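Local structure of aminoglycoside N(3)-acetyltransferase (Enterobacter cloacae, 6NP5) at residues Gly138-Pro143 against Thr202-Ser207; Ala169-Glu174 against Gly219-Glu224; Glu180-Val185 against Asn208-Glu213. The protein probably confers resistance to 2-deoxystreptamine antibiotics such as gentamicin, kanamycin and tobramycin by transferring an acetyl group from acetyl-CoA to their 3-amino group. All blocks are in the same frame, centred on the assembly; numbering follows the deposited sequence.

Contact 1: residues Gly138-Pro143 against Thr202-Ser207. With 9CS ((1R,2S,3S,4R,6S)-4,6-diamino-3-[(3-amino-3-deoxy-alpha-D-glucopyranosyl)oxy]-2-hydroxycyclohexyl 2,6-diamino-2,6-dideoxy-alpha-D-glucopyranoside), chain B.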
loop_
_atom_site.group_PDB
_atom_site.type_symbol
_atom_site.label_atom_id
_atom_site.label_comp_id
_atom_site.label_asym_id
_atom_site.label_seq_id
_atom_site.Cartn_x
_atom_site.Cartn_y
_atom_site.Cartn_z
ATOM N N GLY A 138 -2.619 9.676 12.192
ATOM C CA GLY A 138 -1.423 10.483 12.230
ATOM C C GLY A 138 -0.158 9.756 11.812
ATOM O O GLY A 138 0.891 10.401 11.715
ATOM N N ALA A 139 -0.235 8.439 11.557
ATOM C CA ALA A 139 0.886 7.613 11.118
ATOM C C ALA A 139 0.463 6.711 9.963
ATOM O O ALA A 139 0.556 5.477 10.022
ATOM C CB ALA A 139 1.441 6.821 12.297
ATOM N N ALA A 140 0.002 7.334 8.885
ATOM C CA ALA A 140 -0.555 6.584 7.771
ATOM C C ALA A 140 0.503 5.732 7.080
ATOM O O ALA A 140 0.337 4.511 6.985
ATOM C CB ALA A 140 -1.241 7.508 6.779
ATOM N N TYR A 141 1.594 6.356 6.596
ATOM C CA TYR A 141 2.621 5.666 5.817
ATOM C C TYR A 141 4.021 5.841 6.380
ATOM O O TYR A 141 4.975 5.311 5.802
ATOM C CB TYR A 141 2.597 6.092 4.330
ATOM C CG TYR A 141 1.207 6.063 3.769
ATOM C CD1 TYR A 141 0.541 4.871 3.488
ATOM C CD2 TYR A 141 0.487 7.241 3.654
ATOM C CE1 TYR A 141 -0.774 4.866 3.079
ATOM C CE2 TYR A 141 -0.843 7.237 3.204
ATOM C CZ TYR A 141 -1.468 6.051 2.948
ATOM O OH TYR A 141 -2.785 6.008 2.536
ATOM N N GLY A 142 4.181 6.608 7.449
ATOM C CA GLY A 142 5.470 6.982 7.958
ATOM C C GLY A 142 5.927 6.113 9.114
ATOM O O GLY A 142 5.496 4.957 9.286
ATOM N N PRO A 143 6.815 6.658 9.931
ATOM C CA PRO A 143 7.254 5.950 11.130
ATOM C C PRO A 143 6.064 5.426 11.918
ATOM O O PRO A 143 5.019 6.079 12.030
ATOM C CB PRO A 143 8.019 7.015 11.904
ATOM C CG PRO A 143 8.624 7.860 10.807
ATOM C CD PRO A 143 7.552 7.920 9.732
ATOM N N THR A 202 -7.391 14.014 12.706
ATOM C CA THR A 202 -5.939 14.027 12.758
ATOM C C THR A 202 -5.410 14.851 11.608
ATOM O O THR A 202 -6.107 15.101 10.626
ATOM C CB THR A 202 -5.393 12.582 12.632
ATOM O OG1 THR A 202 -4.023 12.541 13.022
ATOM C CG2 THR A 202 -5.493 12.038 11.192
ATOM N N SER A 203 -4.143 15.230 11.711
ATOM C CA SER A 203 -3.397 15.684 10.552
ATOM C C SER A 203 -2.345 14.633 10.206
ATOM O O SER A 203 -1.932 13.824 11.044
ATOM C CB SER A 203 -2.747 17.038 10.810
ATOM O OG SER A 203 -1.748 16.939 11.819
ATOM N N ASP A 204 -1.911 14.659 8.957
ATOM C CA ASP A 204 -0.825 13.789 8.522
ATOM C C ASP A 204 -0.218 14.413 7.270
ATOM O O ASP A 204 -0.735 15.388 6.732
ATOM C CB ASP A 204 -1.320 12.357 8.274
ATOM C CG ASP A 204 -0.255 11.301 8.555
ATOM O OD1 ASP A 204 0.958 11.586 8.497
ATOM O OD2 ASP A 204 -0.663 10.151 8.780
ATOM N N TRP A 205 0.876 13.835 6.797
ATOM C CA TRP A 205 1.446 14.292 5.540
ATOM C C TRP A 205 0.452 14.097 4.412
ATOM O O TRP A 205 -0.293 13.120 4.383
ATOM C CB TRP A 205 2.748 13.530 5.233
ATOM C CG TRP A 205 3.704 13.624 6.379
ATOM C CD1 TRP A 205 4.110 12.607 7.184
ATOM C CD2 TRP A 205 4.348 14.810 6.869
ATOM N NE1 TRP A 205 4.962 13.079 8.149
ATOM C CE2 TRP A 205 5.121 14.431 7.986
ATOM C CE3 TRP A 205 4.307 16.162 6.497
ATOM C CZ2 TRP A 205 5.891 15.347 8.712
ATOM C CZ3 TRP A 205 5.048 17.078 7.242
ATOM C CH2 TRP A 205 5.820 16.665 8.345
ATOM N N ASP A 206 0.464 15.003 3.458
ATOM C CA ASP A 206 -0.412 14.893 2.298
ATOM C C ASP A 206 0.075 13.756 1.417
ATOM O O ASP A 206 1.145 13.844 0.826
ATOM C CB ASP A 206 -0.393 16.219 1.541
ATOM C CG ASP A 206 -1.443 16.299 0.456
ATOM O OD1 ASP A 206 -2.052 15.262 0.108
ATOM O OD2 ASP A 206 -1.697 17.433 -0.027
ATOM N N SER A 207 -0.713 12.686 1.334
ATOM C CA SER A 207 -0.309 11.558 0.509
ATOM C C SER A 207 -0.614 11.789 -0.953
ATOM O O SER A 207 -0.282 10.929 -1.770
ATOM C CB SER A 207 -0.963 10.264 0.996
ATOM O OG SER A 207 -2.358 10.257 0.775
HETATM C C1 9CS B . -3.469 8.515 -6.482
HETATM C C2 9CS B . -3.336 7.734 -7.779
HETATM C C3 9CS B . -1.928 7.646 -8.231
HETATM C C4 9CS B . -1.337 9.016 -8.417
HETATM C C5 9CS B . -1.576 9.883 -7.169
HETATM C C6 9CS B . -1.233 11.325 -7.423
HETATM C C7 9CS B . -3.279 7.574 -1.361
HETATM C C8 9CS B . -4.177 8.607 -2.043
HETATM C C9 9CS B . -4.194 8.388 -3.560
HETATM C C10 9CS B . -2.776 8.379 -4.168
HETATM C C11 9CS B . -1.822 7.463 -3.393
HETATM C C12 9CS B . -1.850 7.716 -1.886
HETATM C C13 9CS B . -5.976 9.428 -0.699
HETATM C C14 9CS B . -6.996 8.755 0.213
HETATM C C15 9CS B . -8.157 8.226 -0.578
HETATM C C16 9CS B . -8.770 9.346 -1.347
HETATM C C17 9CS B . -7.741 10.011 -2.258
HETATM C C18 9CS B . -8.278 11.130 -3.078
HETATM N N1 9CS B . -1.507 12.100 -6.221
HETATM N N2 9CS B . -0.466 7.657 -3.924
HETATM N N3 9CS B . -3.300 7.758 0.088
HETATM N N4 9CS B . -9.183 7.594 0.326
HETATM O O5 9CS B . -2.978 9.871 -6.776
HETATM O O7 9CS B . -1.895 6.888 -9.486
HETATM O O8 9CS B . 0.077 8.990 -8.652
HETATM O O9 9CS B . -2.701 7.901 -5.507
HETATM O O10 9CS B . -4.947 9.430 -4.152
HETATM O O11 9CS B . -5.499 8.453 -1.573
HETATM O O12 9CS B . -6.612 10.510 -1.435
HETATM O O13 9CS B . -6.320 7.697 0.854
HETATM O O14 9CS B . -9.838 8.874 -2.186
HETATM O O15 9CS B . -8.842 12.098 -2.274
HETATM N N6 9CS B . -3.903 6.364 -7.541
HETATM O O HOH W 1 -3.188 9.595 9.425
HETATM O O HOH W 2 0.434 13.137 12.510
#
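Asp-204 makes the direct hydrogen bond between segments 138-143 and 202-207. Its OD2 accepts from the backbone N of Ala-140 at 2.9 Å, with an angle of 157° at the hydrogen. The syn lone pair of OD2 is used, the one on the side of OD1. OD1 itself takes the backbone N of Trp-205, on the anti side and out of the carboxylate plane. With both oxygens bonded, rotation of the carboxylate is restrained. Asp-204 is buried, and the loop main chain supplies one of its donors.

Two waters add to the polar contact. Water 1 accepts from Gly-138 N and donates to OD2 of Asp-204 at 2.7 Å, so this oxygen has two donors. Water 2 lies near the carbonyl oxygens of Gly-138 and Ser-203. The backbones come close at a CA-H...O contact from Gly-138 CA to Ser-203 O, 3.6 Å long. Positive phi (92°) at Gly-138 suits a residue without a side chain.

Van der Waals contact is lighter. CB of Ala-140 lies over one face of the Tyr-141 ring, toward its rim. CE2 of that ring meets CB of Ser-207 at 3.7 Å.

The ligand joins the same two side chains. Amine N3 of 9CS donates to Tyr-141 OH at 3.1 Å and to Ser-207 OG at 2.8 Å. With OG between the backbone N and the carbonyl carbon (chi1 69°), Ser-207 bonds N3 while its CB stays on the tyrosine ring. The two hydroxyls hold one amine of the aminoglycoside's central ring. This is part of the antibiotic-binding site.

The loop between helices 128-132 and 146-152 is here laid against the end of strand 196-205. That strand pairs with 184-193 in a two-stranded antiparallel sheet. Tyr-141 also meets His-171 of helix 170-176 and Phe-59 of strand 55-59.

Contact 2: residues Ala169-Glu174 against Gly219-Glu224. With 9CS ((1R,2S,3S,4R,6S)-4,6-diamino-3-[(3-amino-3-deoxy-alpha-D-glucopyranosyl)oxy]-2-hydroxycyclohexyl 2,6-diamino-2,6-dideoxy-alpha-D-glucopyranoside), chain B.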
loop_
_atom_site.group_PDB
_atom_site.type_symbol
_atom_site.label_atom_id
_atom_site.label_comp_id
_atom_site.label_asym_id
_atom_site.label_seq_id
_atom_site.Cartn_x
_atom_site.Cartn_y
_atom_site.Cartn_z
ATOM N N ALA A 169 5.060 2.475 -0.624
ATOM C CA ALA A 169 6.098 2.581 0.384
ATOM C C ALA A 169 6.872 3.877 0.270
ATOM O O ALA A 169 7.444 4.331 1.266
ATOM C CB ALA A 169 7.063 1.410 0.291
ATOM N N LEU A 170 6.902 4.490 -0.910
ATOM C CA LEU A 170 7.613 5.762 -1.052
ATOM C C LEU A 170 6.951 6.897 -0.286
ATOM O O LEU A 170 7.608 7.925 -0.045
ATOM C CB LEU A 170 7.848 6.116 -2.518
ATOM C CG LEU A 170 9.083 5.421 -3.105
ATOM C CD1 LEU A 170 9.065 5.520 -4.605
ATOM C CD2 LEU A 170 10.332 6.041 -2.541
ATOM N N HIS A 171 5.699 6.739 0.159
ATOM C CA HIS A 171 5.122 7.743 1.054
ATOM C C HIS A 171 5.849 7.789 2.392
ATOM O O HIS A 171 5.811 8.832 3.058
ATOM C CB HIS A 171 3.623 7.517 1.219
ATOM C CG HIS A 171 2.837 7.718 -0.043
ATOM N ND1 HIS A 171 2.843 8.894 -0.756
ATOM C CD2 HIS A 171 1.981 6.908 -0.695
ATOM C CE1 HIS A 171 2.061 8.785 -1.808
ATOM N NE2 HIS A 171 1.516 7.589 -1.788
ATOM N N TYR A 172 6.573 6.726 2.771
ATOM C CA TYR A 172 7.425 6.774 3.949
ATOM C C TYR A 172 8.571 7.762 3.720
ATOM O O TYR A 172 8.933 8.528 4.617
ATOM C CB TYR A 172 7.974 5.371 4.249
ATOM C CG TYR A 172 8.863 5.343 5.473
ATOM C CD1 TYR A 172 10.212 5.731 5.394
ATOM C CD2 TYR A 172 8.378 4.960 6.732
ATOM C CE1 TYR A 172 11.008 5.751 6.494
ATOM C CE2 TYR A 172 9.180 4.969 7.849
ATOM C CZ TYR A 172 10.503 5.379 7.733
ATOM O OH TYR A 172 11.276 5.387 8.866
ATOM N N ALA A 173 9.184 7.728 2.530
ATOM C CA ALA A 173 10.255 8.673 2.233
ATOM C C ALA A 173 9.752 10.097 2.348
ATOM O O ALA A 173 10.459 10.969 2.881
ATOM C CB ALA A 173 10.795 8.419 0.831
ATOM N N GLU A 174 8.532 10.358 1.853
ATOM C CA GLU A 174 7.963 11.695 1.982
ATOM C C GLU A 174 7.800 12.065 3.442
ATOM O O GLU A 174 8.079 13.203 3.828
ATOM C CB GLU A 174 6.626 11.769 1.250
ATOM C CG GLU A 174 6.721 11.589 -0.220
ATOM C CD GLU A 174 5.408 11.684 -0.912
ATOM O OE1 GLU A 174 5.371 12.233 -2.024
ATOM O OE2 GLU A 174 4.407 11.187 -0.374
ATOM N N GLY A 219 -1.027 14.343 -11.224
ATOM C CA GLY A 219 0.375 14.018 -11.103
ATOM C C GLY A 219 1.213 14.736 -12.149
ATOM O O GLY A 219 0.725 15.631 -12.849
ATOM N N PRO A 220 2.498 14.356 -12.289
ATOM C CA PRO A 220 3.124 13.303 -11.476
ATOM C C PRO A 220 3.464 13.782 -10.081
ATOM O O PRO A 220 3.865 14.936 -9.864
ATOM C CB PRO A 220 4.409 12.983 -12.232
ATOM C CG PRO A 220 4.737 14.229 -12.956
ATOM C CD PRO A 220 3.453 14.940 -13.241
ATOM N N ASP A 221 3.273 12.892 -9.133
ATOM C CA ASP A 221 3.649 13.170 -7.768
ATOM C C ASP A 221 5.102 12.772 -7.541
ATOM O O ASP A 221 5.824 12.366 -8.460
ATOM C CB ASP A 221 2.675 12.511 -6.790
ATOM C CG ASP A 221 2.867 11.003 -6.649
ATOM O OD1 ASP A 221 3.483 10.391 -7.523
ATOM O OD2 ASP A 221 2.350 10.445 -5.649
ATOM N N ALA A 222 5.552 12.928 -6.297
ATOM C CA ALA A 222 6.935 12.601 -5.958
ATOM C C ALA A 222 7.189 11.095 -6.018
ATOM O O ALA A 222 8.251 10.668 -6.469
ATOM C CB ALA A 222 7.316 13.163 -4.601
ATOM N N VAL A 223 6.231 10.282 -5.576
ATOM C CA VAL A 223 6.374 8.829 -5.685
ATOM C C VAL A 223 6.682 8.445 -7.120
ATOM O O VAL A 223 7.634 7.696 -7.401
ATOM C CB VAL A 223 5.089 8.144 -5.188
ATOM C CG1 VAL A 223 5.143 6.639 -5.457
ATOM C CG2 VAL A 223 4.920 8.364 -3.706
ATOM N N GLU A 224 5.890 8.962 -8.062
ATOM C CA GLU A 224 6.080 8.578 -9.453
ATOM C C GLU A 224 7.449 9.023 -9.943
ATOM O O GLU A 224 8.158 8.274 -10.621
ATOM C CB GLU A 224 4.975 9.169 -10.329
ATOM C CG GLU A 224 5.160 8.840 -11.791
ATOM C CD GLU A 224 4.050 9.321 -12.699
ATOM O OE1 GLU A 224 4.297 9.387 -13.925
ATOM O OE2 GLU A 224 2.930 9.613 -12.221
HETATM C C1 9CS B . -3.469 8.515 -6.482
HETATM C C2 9CS B . -3.336 7.734 -7.779
HETATM C C3 9CS B . -1.928 7.646 -8.231
HETATM C C4 9CS B . -1.337 9.016 -8.417
HETATM C C5 9CS B . -1.576 9.883 -7.169
HETATM C C6 9CS B . -1.233 11.325 -7.423
HETATM C C7 9CS B . -3.279 7.574 -1.361
HETATM C C8 9CS B . -4.177 8.607 -2.043
HETATM C C9 9CS B . -4.194 8.388 -3.560
HETATM C C10 9CS B . -2.776 8.379 -4.168
HETATM C C11 9CS B . -1.822 7.463 -3.393
HETATM C C12 9CS B . -1.850 7.716 -1.886
HETATM C C13 9CS B . -5.976 9.428 -0.699
HETATM C C14 9CS B . -6.996 8.755 0.213
HETATM C C15 9CS B . -8.157 8.226 -0.578
HETATM C C16 9CS B . -8.770 9.346 -1.347
HETATM C C17 9CS B . -7.741 10.011 -2.258
HETATM C C18 9CS B . -8.278 11.130 -3.078
HETATM N N1 9CS B . -1.507 12.100 -6.221
HETATM N N2 9CS B . -0.466 7.657 -3.924
HETATM N N3 9CS B . -3.300 7.758 0.088
HETATM N N4 9CS B . -9.183 7.594 0.326
HETATM O O5 9CS B . -2.978 9.871 -6.776
HETATM O O7 9CS B . -1.895 6.888 -9.486
HETATM O O8 9CS B . 0.077 8.990 -8.652
HETATM O O9 9CS B . -2.701 7.901 -5.507
HETATM O O10 9CS B . -4.947 9.430 -4.152
HETATM O O11 9CS B . -5.499 8.453 -1.573
HETATM O O12 9CS B . -6.612 10.510 -1.435
HETATM O O13 9CS B . -6.320 7.697 0.854
HETATM O O14 9CS B . -9.838 8.874 -2.186
HETATM O O15 9CS B . -8.842 12.098 -2.274
HETATM N N6 9CS B . -3.903 6.364 -7.541
HETATM O O HOH W 3 4.079 11.893 -4.025
#
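Helices 170-176 and 222-233 meet here near Leu-170 and Val-223, whose CA atoms are 5.7 Å apart. No direct hydrogen bond crosses between segments 169-174 and 219-224.

Val-223 fills the middle of the contact. Its CG2 lies over one face of the His-171 imidazole, 3.8 Å from the ring centroid and 28° off the ring normal. This is a CH-pi contact. CG2 is anti to the carbonyl carbon of Val-223, and it also touches Leu-170 CB at 3.9 Å. CG1, anti to the backbone N, meets CB and CD1 of Leu-170. Both residues are buried, and Leu-170 packs further on Ile-254 of helix 251-265.

His-171 belongs to the site where CoA and acetyl-CoA bind. Its ring is gripped at both nitrogens, close to the ring plane. ND1 donates to Glu-174 OE2 at 2.8 Å, nearly straight at 170°. The donor stands 42° out of the carboxylate plane. NE2 accepts from amine N2 of 9CS at 2.9 Å. A His-carboxylate pair thus faces an amine of the aminoglycoside, and Glu-174 is the second-shell residue that fixes the imidazole.

The other oxygen of Glu-174 reaches the second helix. OE1 touches CB of Ala-222 at 3.4 Å. At the start of helix 222-233, Val-223 N donates to water 3. This water also lies beside Glu-174 OE1, but so close that a bond there is doubtful. Asp-221 is the N-cap of that helix, and its OD1 accepts from Glu-224 N at 2.9 Å. CE1 of His-171 stays 4.2 Å from Asp-221 OD2.

Contact 3: residues Glu180-Val185 against Asn208-Glu213. With 9CS ((1R,2S,3S,4R,6S)-4,6-diamino-3-[(3-amino-3-deoxy-alpha-D-glucopyranosyl)oxy]-2-hydroxycyclohexyl 2,6-diamino-2,6-dideoxy-alpha-D-glucopyranoside), chain B.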
loop_
_atom_site.group_PDB
_atom_site.type_symbol
_atom_site.label_atom_id
_atom_site.label_comp_id
_atom_site.label_asym_id
_atom_site.label_seq_id
_atom_site.Cartn_x
_atom_site.Cartn_y
_atom_site.Cartn_z
ATOM N N GLU A 180 11.835 21.466 3.337
ATOM C CA GLU A 180 10.954 22.555 3.698
ATOM C C GLU A 180 9.673 22.496 2.870
ATOM O O GLU A 180 9.650 21.984 1.752
ATOM C CB GLU A 180 11.668 23.897 3.467
ATOM C CG GLU A 180 12.057 24.165 2.027
ATOM C CD GLU A 180 12.730 25.543 1.829
ATOM O OE1 GLU A 180 12.877 26.313 2.808
ATOM O OE2 GLU A 180 13.120 25.857 0.683
ATOM N N GLY A 181 8.600 23.038 3.434
ATOM C CA GLY A 181 7.371 23.222 2.679
ATOM C C GLY A 181 6.464 22.008 2.624
ATOM O O GLY A 181 5.584 21.936 1.768
ATOM N N LYS A 182 6.651 21.038 3.503
ATOM C CA LYS A 182 5.893 19.796 3.388
ATOM C C LYS A 182 4.421 20.043 3.665
ATOM O O LYS A 182 4.051 20.718 4.634
ATOM C CB LYS A 182 6.450 18.748 4.340
ATOM C CG LYS A 182 7.857 18.308 3.942
ATOM C CD LYS A 182 8.562 17.566 5.092
ATOM C CE LYS A 182 8.019 16.161 5.252
ATOM N NZ LYS A 182 8.833 15.340 6.172
ATOM N N ARG A 183 3.590 19.503 2.792
ATOM C CA ARG A 183 2.148 19.628 2.893
ATOM C C ARG A 183 1.563 18.635 3.885
ATOM O O ARG A 183 1.963 17.455 3.934
ATOM C CB ARG A 183 1.508 19.381 1.522
ATOM C CG ARG A 183 1.798 20.467 0.519
ATOM C CD ARG A 183 1.426 20.037 -0.888
ATOM N NE ARG A 183 0.026 19.677 -1.035
ATOM C CZ ARG A 183 -0.902 20.459 -1.565
ATOM N NH1 ARG A 183 -0.595 21.676 -1.955
ATOM N NH2 ARG A 183 -2.144 20.029 -1.694
ATOM N N ARG A 184 0.583 19.098 4.642
ATOM C CA ARG A 184 -0.176 18.260 5.541
ATOM C C ARG A 184 -1.651 18.421 5.224
ATOM O O ARG A 184 -2.078 19.400 4.601
ATOM C CB ARG A 184 0.123 18.610 7.008
ATOM C CG ARG A 184 1.568 18.349 7.341
ATOM C CD ARG A 184 1.926 18.606 8.790
ATOM N NE ARG A 184 1.185 17.786 9.743
ATOM C CZ ARG A 184 1.473 16.521 10.040
ATOM N NH1 ARG A 184 2.477 15.901 9.427
ATOM N NH2 ARG A 184 0.756 15.877 10.932
ATOM N N VAL A 185 -2.418 17.427 5.630
ATOM C CA VAL A 185 -3.868 17.421 5.495
ATOM C C VAL A 185 -4.476 17.088 6.847
ATOM O O VAL A 185 -3.852 16.420 7.684
ATOM C CB VAL A 185 -4.345 16.367 4.458
ATOM C CG1 VAL A 185 -3.963 16.756 3.059
ATOM C CG2 VAL A 185 -3.826 14.962 4.782
ATOM N N ASN A 208 -1.205 12.936 -1.301
ATOM C CA ASN A 208 -1.425 13.291 -2.689
ATOM C C ASN A 208 -0.387 14.259 -3.218
ATOM O O ASN A 208 -0.581 14.824 -4.292
ATOM C CB ASN A 208 -2.841 13.804 -2.882
ATOM C CG ASN A 208 -3.835 12.696 -2.804
ATOM O OD1 ASN A 208 -4.792 12.703 -1.999
ATOM N ND2 ASN A 208 -3.637 11.727 -3.642
ATOM N N GLY A 209 0.720 14.423 -2.518
ATOM C CA GLY A 209 1.804 15.255 -2.996
ATOM C C GLY A 209 2.450 15.953 -1.823
ATOM O O GLY A 209 1.804 16.773 -1.163
ATOM N N ILE A 210 3.721 15.667 -1.564
ATOM C CA ILE A 210 4.341 16.154 -0.341
ATOM C C ILE A 210 4.698 17.627 -0.452
ATOM O O ILE A 210 4.793 18.294 0.564
ATOM C CB ILE A 210 5.542 15.281 0.064
ATOM C CG1 ILE A 210 6.013 15.581 1.495
ATOM C CG2 ILE A 210 6.668 15.428 -0.936
ATOM C CD1 ILE A 210 4.978 15.334 2.592
ATOM N N LEU A 211 4.933 18.141 -1.662
ATOM C CA LEU A 211 5.118 19.575 -1.885
ATOM C C LEU A 211 4.124 20.005 -2.943
ATOM O O LEU A 211 3.615 19.187 -3.715
ATOM C CB LEU A 211 6.519 19.918 -2.422
ATOM C CG LEU A 211 7.721 19.483 -1.592
ATOM C CD1 LEU A 211 8.984 19.948 -2.276
ATOM C CD2 LEU A 211 7.620 20.018 -0.202
ATOM N N ASP A 212 3.876 21.314 -2.995
ATOM C CA ASP A 212 2.933 21.854 -3.964
ATOM C C ASP A 212 3.231 21.360 -5.375
ATOM O O ASP A 212 2.310 21.028 -6.132
ATOM C CB ASP A 212 2.982 23.390 -3.940
ATOM C CG ASP A 212 2.486 23.988 -2.616
ATOM O OD1 ASP A 212 1.764 23.302 -1.882
ATOM O OD2 ASP A 212 2.795 25.164 -2.322
ATOM N N GLU A 213 4.517 21.315 -5.758
ATOM C CA GLU A 213 4.864 20.948 -7.121
ATOM C C GLU A 213 4.592 19.481 -7.438
ATOM O O GLU A 213 4.624 19.107 -8.619
ATOM C CB GLU A 213 6.320 21.289 -7.381
ATOM C CG GLU A 213 7.308 20.486 -6.551
ATOM C CD GLU A 213 8.677 21.144 -6.567
ATOM O OE1 GLU A 213 9.501 20.771 -7.423
ATOM O OE2 GLU A 213 8.904 22.046 -5.732
HETATM C C1 9CS B . -3.469 8.515 -6.482
HETATM C C2 9CS B . -3.336 7.734 -7.779
HETATM C C3 9CS B . -1.928 7.646 -8.231
HETATM C C4 9CS B . -1.337 9.016 -8.417
HETATM C C5 9CS B . -1.576 9.883 -7.169
HETATM C C6 9CS B . -1.233 11.325 -7.423
HETATM C C7 9CS B . -3.279 7.574 -1.361
HETATM C C8 9CS B . -4.177 8.607 -2.043
HETATM C C9 9CS B . -4.194 8.388 -3.560
HETATM C C10 9CS B . -2.776 8.379 -4.168
HETATM C C11 9CS B . -1.822 7.463 -3.393
HETATM C C12 9CS B . -1.850 7.716 -1.886
HETATM C C13 9CS B . -5.976 9.428 -0.699
HETATM C C14 9CS B . -6.996 8.755 0.213
HETATM C C15 9CS B . -8.157 8.226 -0.578
HETATM C C16 9CS B . -8.770 9.346 -1.347
HETATM C C17 9CS B . -7.741 10.011 -2.258
HETATM C C18 9CS B . -8.278 11.130 -3.078
HETATM N N1 9CS B . -1.507 12.100 -6.221
HETATM N N2 9CS B . -0.466 7.657 -3.924
HETATM N N3 9CS B . -3.300 7.758 0.088
HETATM N N4 9CS B . -9.183 7.594 0.326
HETATM O O5 9CS B . -2.978 9.871 -6.776
HETATM O O7 9CS B . -1.895 6.888 -9.486
HETATM O O8 9CS B . 0.077 8.990 -8.652
HETATM O O9 9CS B . -2.701 7.901 -5.507
HETATM O O10 9CS B . -4.947 9.430 -4.152
HETATM O O11 9CS B . -5.499 8.453 -1.573
HETATM O O12 9CS B . -6.612 10.510 -1.435
HETATM O O13 9CS B . -6.320 7.697 0.854
HETATM O O14 9CS B . -9.838 8.874 -2.186
HETATM O O15 9CS B . -8.842 12.098 -2.274
HETATM N N6 9CS B . -3.903 6.364 -7.541
HETATM O O HOH W 4 5.064 22.813 -0.809
#
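Arg-183 packs closely along segment 208-213 with its backbone N and its side chain from CB to NH1. Its N donates to Ile-210 O at 2.8 Å, almost straight at 171°. The donor is tilted 28° from the carbonyl plane. The same oxygen receives a CA-H...O contact from Lys-182 CA, 3.4 Å away.

The inner part is close-packed, largely by carbons set against carbonyl oxygens. CD2 of Leu-211 sits against the carbonyl oxygens of Glu-180 and Gly-181. CD of Arg-183 comes within 3.3 Å of Gly-209 O. Lys-182 and Ile-210 lie side by side and point the same way, in ordinary van der Waals contact, with CG of Lys-182 4.1 Å from CG1 of Ile-210. The amine of Lys-182 goes on to the carbonyl oxygens of Ala-175 and Ala-177, beyond the contact. Ile-210 and Leu-211 are both buried.

The solvent side is polar and more open. A bend at chi3 (59°) in Arg-183 brings the guanidinium to Asp-212, which is exposed. NH1 of Arg-183 donates to OD1 of Asp-212 at 2.9 Å in a salt bridge. OD1 lies in the guanidinium plane and is met on its anti side, somewhat out of the carboxylate plane. The two planes are turned nearly at right angles. NE of Arg-183 has a second acid, Asp-206, so the guanidinium is shared by two carboxylates. Water 4 donates to Gly-181 O at 2.8 Å and accepts from Asp-212 N. Glu-180 and Gly-181 are exposed here.

At the start of segment 208-213, Asn-208 touches 9CS, so this loop also borders the aminoglycoside site. Beyond the open end of the beta hairpin of strands 184-193 and 196-205, the chain after Asp-206 folds back so that Ile-210 takes the N-H of Arg-183.

In the fold
All three contacts touch 9CS and so border the aminoglycoside pocket. Centres of contacts 1 and 2 are about 13 Å apart, those of 1 and 3 about 12 Å, and those of 2 and 3 about 11 Å. Contacts 1 and 2 meet directly: Ser-207 O lies 3.2 Å from His-171 CE1. Contacts 1 and 3 share the two-stranded sheet, where Asp-204 O is 2.9 Å from Val-185 N. Ile-210 CG2 of contact 3 packs 3.6 Å from Glu-174 OE1 of contact 2. Along the chain, contact 3 is nested within the loop closed by contact 2. Asp-165, Asp-118 and Glu-68 also bond the ligand.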